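Long-range contact in retinol dehydratase (Spodoptera frugiperda, PDB 1FMJ), which dehydrates retinol, using a sulfotransferase-type fold in which a helical lid converts a sulfotransferase to a dehydratase: residues A292-E296 and E308-R312. Sequence-based numbering, arbitrary orientation.
Sequences AVNME and EHFIR. With A3P (adenosine-3'-5'-diphosphate), chain G; RTL (retinol), chain H.
M295 lies across F310, its CG over one face of the ring, 3.9 Å from the ring centroid in a CH-pi contact and shifted toward the rim. SD stands farther off above the same face, a Met-aromatic contact at 5.2 Å from that centroid. The M295 chain bends at chi2 and chi3, which carries CE round to C20 of retinol, 3.4 Å away. F310 holds CG anti to its backbone N (chi1 -171°), which lays the ring beneath M295 CG and brings CE1 to 3.6 Å from retinol C20. Both side chains belong to the retinol pocket. Replacing F310 with alanine would probably leave M295 without its aromatic platform and open a gap beside the retinol chain. The polar contacts lie at the backbone end of F310, away from the retinol. H309 ND1 donates to E296 OE1 at 2.9 Å, the oxygen in the plane of the imidazole but the donor well out of the carboxylate plane; OE2 of E296 forms a salt bridge with R299. One water takes the N-H of F310 and donates to both E296 OE1 and N294 O, while a second links N294 O to the N-H of I311. N294 closes an Asx turn, OD1 accepting from E296 N. I311, extended at chi2, brings CD1 to 3.8 Å from V293 CG2, and next to it R312 grips A3P O1P through NE at 3.0 Å, more weakly through NH2. Both segments belong to the long loop between helices 284-288 and 325-338: V293 and I311 pack on F287 of the former, F310 rests on T77 of helix 76-87, and R312 leans on helix 187-200.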
loop_
_atom_site.group_PDB
_atom_site.type_symbol
_atom_site.label_atom_id
_atom_site.label_comp_id
_atom_site.label_asym_id
_atom_site.label_seq_id
_atom_site.Cartn_x
_atom_site.Cartn_y
_atom_site.Cartn_z
ATOM N N ALA A 292 14.314 -10.582 -2.659
ATOM C CA ALA A 292 14.394 -9.191 -3.091
ATOM C C ALA A 292 13.063 -8.466 -2.898
ATOM O O ALA A 292 13.019 -7.234 -2.868
ATOM C CB ALA A 292 14.820 -9.118 -4.558
ATOM N N VAL A 293 11.986 -9.229 -2.746
ATOM C CA VAL A 293 10.663 -8.635 -2.592
ATOM C C VAL A 293 9.822 -9.144 -1.424
ATOM O O VAL A 293 8.817 -8.528 -1.081
ATOM C CB VAL A 293 9.822 -8.827 -3.881
ATOM C CG1 VAL A 293 10.569 -8.274 -5.082
ATOM C CG2 VAL A 293 9.505 -10.311 -4.085
ATOM N N ASN A 294 10.216 -10.252 -0.805
ATOM C CA ASN A 294 9.410 -10.792 0.280
ATOM C C ASN A 294 9.627 -10.181 1.659
ATOM O O ASN A 294 9.011 -10.616 2.629
ATOM C CB ASN A 294 9.565 -12.316 0.363
ATOM C CG ASN A 294 10.972 -12.749 0.711
ATOM O OD1 ASN A 294 11.739 -11.996 1.301
ATOM N ND2 ASN A 294 11.309 -13.984 0.366
ATOM N N MET A 295 10.504 -9.184 1.737
ATOM C CA MET A 295 10.792 -8.487 2.986
ATOM C C MET A 295 11.269 -9.389 4.120
ATOM O O MET A 295 11.228 -8.993 5.288
ATOM C CB MET A 295 9.551 -7.719 3.446
ATOM C CG MET A 295 9.061 -6.656 2.469
ATOM S SD MET A 295 10.120 -5.182 2.404
ATOM C CE MET A 295 9.174 -4.052 3.368
ATOM N N GLU A 296 11.715 -10.596 3.788
ATOM C CA GLU A 296 12.198 -11.522 4.805
ATOM C C GLU A 296 13.532 -11.068 5.387
ATOM O O GLU A 296 13.989 -11.600 6.391
ATOM C CB GLU A 296 12.327 -12.939 4.228
ATOM C CG GLU A 296 10.996 -13.664 4.108
ATOM C CD GLU A 296 10.343 -13.905 5.456
ATOM O OE1 GLU A 296 9.093 -13.906 5.518
ATOM O OE2 GLU A 296 11.075 -14.101 6.454
ATOM N N GLU A 308 3.634 -15.032 10.017
ATOM C CA GLU A 308 3.098 -14.015 9.118
ATOM C C GLU A 308 4.159 -13.679 8.089
ATOM O O GLU A 308 5.347 -13.653 8.402
ATOM C CB GLU A 308 2.699 -12.757 9.891
ATOM C CG GLU A 308 1.388 -12.897 10.633
ATOM C CD GLU A 308 0.182 -12.877 9.700
ATOM O OE1 GLU A 308 0.358 -12.922 8.459
ATOM O OE2 GLU A 308 -0.946 -12.810 10.211
ATOM N N HIS A 309 3.719 -13.425 6.865
ATOM C CA HIS A 309 4.621 -13.120 5.772
ATOM C C HIS A 309 4.066 -11.985 4.918
ATOM O O HIS A 309 2.853 -11.817 4.813
ATOM C CB HIS A 309 4.809 -14.377 4.920
ATOM C CG HIS A 309 5.399 -15.527 5.680
ATOM N ND1 HIS A 309 6.752 -15.638 5.929
ATOM C CD2 HIS A 309 4.815 -16.577 6.304
ATOM C CE1 HIS A 309 6.974 -16.708 6.672
ATOM N NE2 HIS A 309 5.816 -17.295 6.914
ATOM N N PHE A 310 4.967 -11.221 4.307
ATOM C CA PHE A 310 4.592 -10.106 3.441
ATOM C C PHE A 310 3.880 -10.637 2.193
ATOM O O PHE A 310 2.890 -10.073 1.753
ATOM C CB PHE A 310 5.838 -9.317 3.041
ATOM C CG PHE A 310 5.530 -8.036 2.338
ATOM C CD1 PHE A 310 4.846 -7.017 2.999
ATOM C CD2 PHE A 310 5.888 -7.854 1.006
ATOM C CE1 PHE A 310 4.519 -5.839 2.335
ATOM C CE2 PHE A 310 5.565 -6.679 0.337
ATOM C CZ PHE A 310 4.877 -5.670 1.007
ATOM N N ILE A 311 4.407 -11.713 1.616
ATOM C CA ILE A 311 3.792 -12.360 0.458
ATOM C C ILE A 311 3.169 -13.594 1.112
ATOM O O ILE A 311 3.867 -14.547 1.458
ATOM C CB ILE A 311 4.850 -12.731 -0.594
ATOM C CG1 ILE A 311 5.483 -11.441 -1.136
ATOM C CG2 ILE A 311 4.209 -13.509 -1.748
ATOM C CD1 ILE A 311 6.562 -11.666 -2.165
ATOM N N ARG A 312 1.847 -13.555 1.271
ATOM C CA ARG A 312 1.097 -14.573 2.002
ATOM C C ARG A 312 0.397 -15.724 1.280
ATOM O O ARG A 312 0.900 -16.851 1.287
ATOM C CB ARG A 312 0.093 -13.833 2.892
ATOM C CG ARG A 312 -0.556 -14.624 4.023
ATOM C CD ARG A 312 -1.449 -13.691 4.839
ATOM N NE ARG A 312 -2.554 -13.177 4.027
ATOM C CZ ARG A 312 -3.692 -13.830 3.807
ATOM N NH1 ARG A 312 -3.883 -15.026 4.349
ATOM N NH2 ARG A 312 -4.626 -13.302 3.023
HETATM P P1 A3P G . -2.815 -11.876 0.218
HETATM O O1P A3P G . -2.657 -11.376 1.595
HETATM O O2P A3P G . -2.012 -13.096 -0.010
HETATM O O3P A3P G . -4.231 -12.151 -0.069
HETATM P P2 A3P G . 0.495 -5.328 -1.703
HETATM O O4P A3P G . 1.735 -5.616 -2.442
HETATM O O5P A3P G . -0.212 -4.175 -2.300
HETATM O O6P A3P G . 0.809 -5.077 -0.267
HETATM O "O5'" A3P G . -0.458 -6.584 -1.795
HETATM C "C5'" A3P G . -0.077 -7.850 -1.282
HETATM C "C4'" A3P G . -1.045 -8.944 -1.744
HETATM O "O4'" A3P G . -0.601 -9.409 -3.051
HETATM C "C3'" A3P G . -1.010 -10.178 -0.841
HETATM O "O3'" A3P G . -2.337 -10.753 -0.799
HETATM C "C2'" A3P G . 0.071 -11.003 -1.508
HETATM O "O2'" A3P G . 0.226 -12.359 -1.102
HETATM C "C1'" A3P G . -0.301 -10.807 -2.970
HETATM N N9 A3P G . 0.797 -11.145 -3.885
HETATM C C8 A3P G . 2.130 -10.769 -3.840
HETATM N N7 A3P G . 2.867 -11.236 -4.811
HETATM C C5 A3P G . 1.972 -11.981 -5.567
HETATM C C6 A3P G . 2.104 -12.760 -6.769
HETATM N N6 A3P G . 3.260 -12.903 -7.425
HETATM N N1 A3P G . 0.969 -13.393 -7.273
HETATM C C2 A3P G . -0.237 -13.271 -6.630
HETATM N N3 A3P G . -0.487 -12.563 -5.486
HETATM C C4 A3P G . 0.668 -11.939 -5.005
HETATM C C1 RTL H . 7.364 -0.907 12.921
HETATM C C2 RTL H . 7.227 -0.119 14.263
HETATM C C3 RTL H . 8.062 1.155 14.295
HETATM C C4 RTL H . 9.044 1.803 13.321
HETATM C C5 RTL H . 9.059 0.894 12.090
HETATM C C6 RTL H . 8.347 -0.293 11.854
HETATM C C7 RTL H . 8.458 -1.064 10.587
HETATM C C8 RTL H . 7.770 -0.768 9.445
HETATM C C9 RTL H . 7.872 -1.525 8.191
HETATM C C10 RTL H . 7.107 -1.096 7.122
HETATM C C11 RTL H . 6.990 -1.639 5.750
HETATM C C12 RTL H . 5.676 -1.769 5.367
HETATM C C13 RTL H . 4.967 -2.239 4.159
HETATM C C14 RTL H . 3.649 -2.356 3.819
HETATM C C15 RTL H . 3.000 -1.253 3.091
HETATM O O1 RTL H . 3.131 -1.382 1.739
HETATM C C16 RTL H . 5.888 -0.928 12.476
HETATM C C17 RTL H . 7.744 -2.317 13.399
HETATM C C18 RTL H . 10.048 1.457 11.058
HETATM C C19 RTL H . 8.806 -2.747 8.106
HETATM C C20 RTL H . 6.051 -2.659 3.152
HETATM O O HOH W 1 6.963 -12.896 2.555
HETATM O O HOH W 2 7.699 -11.133 5.145
#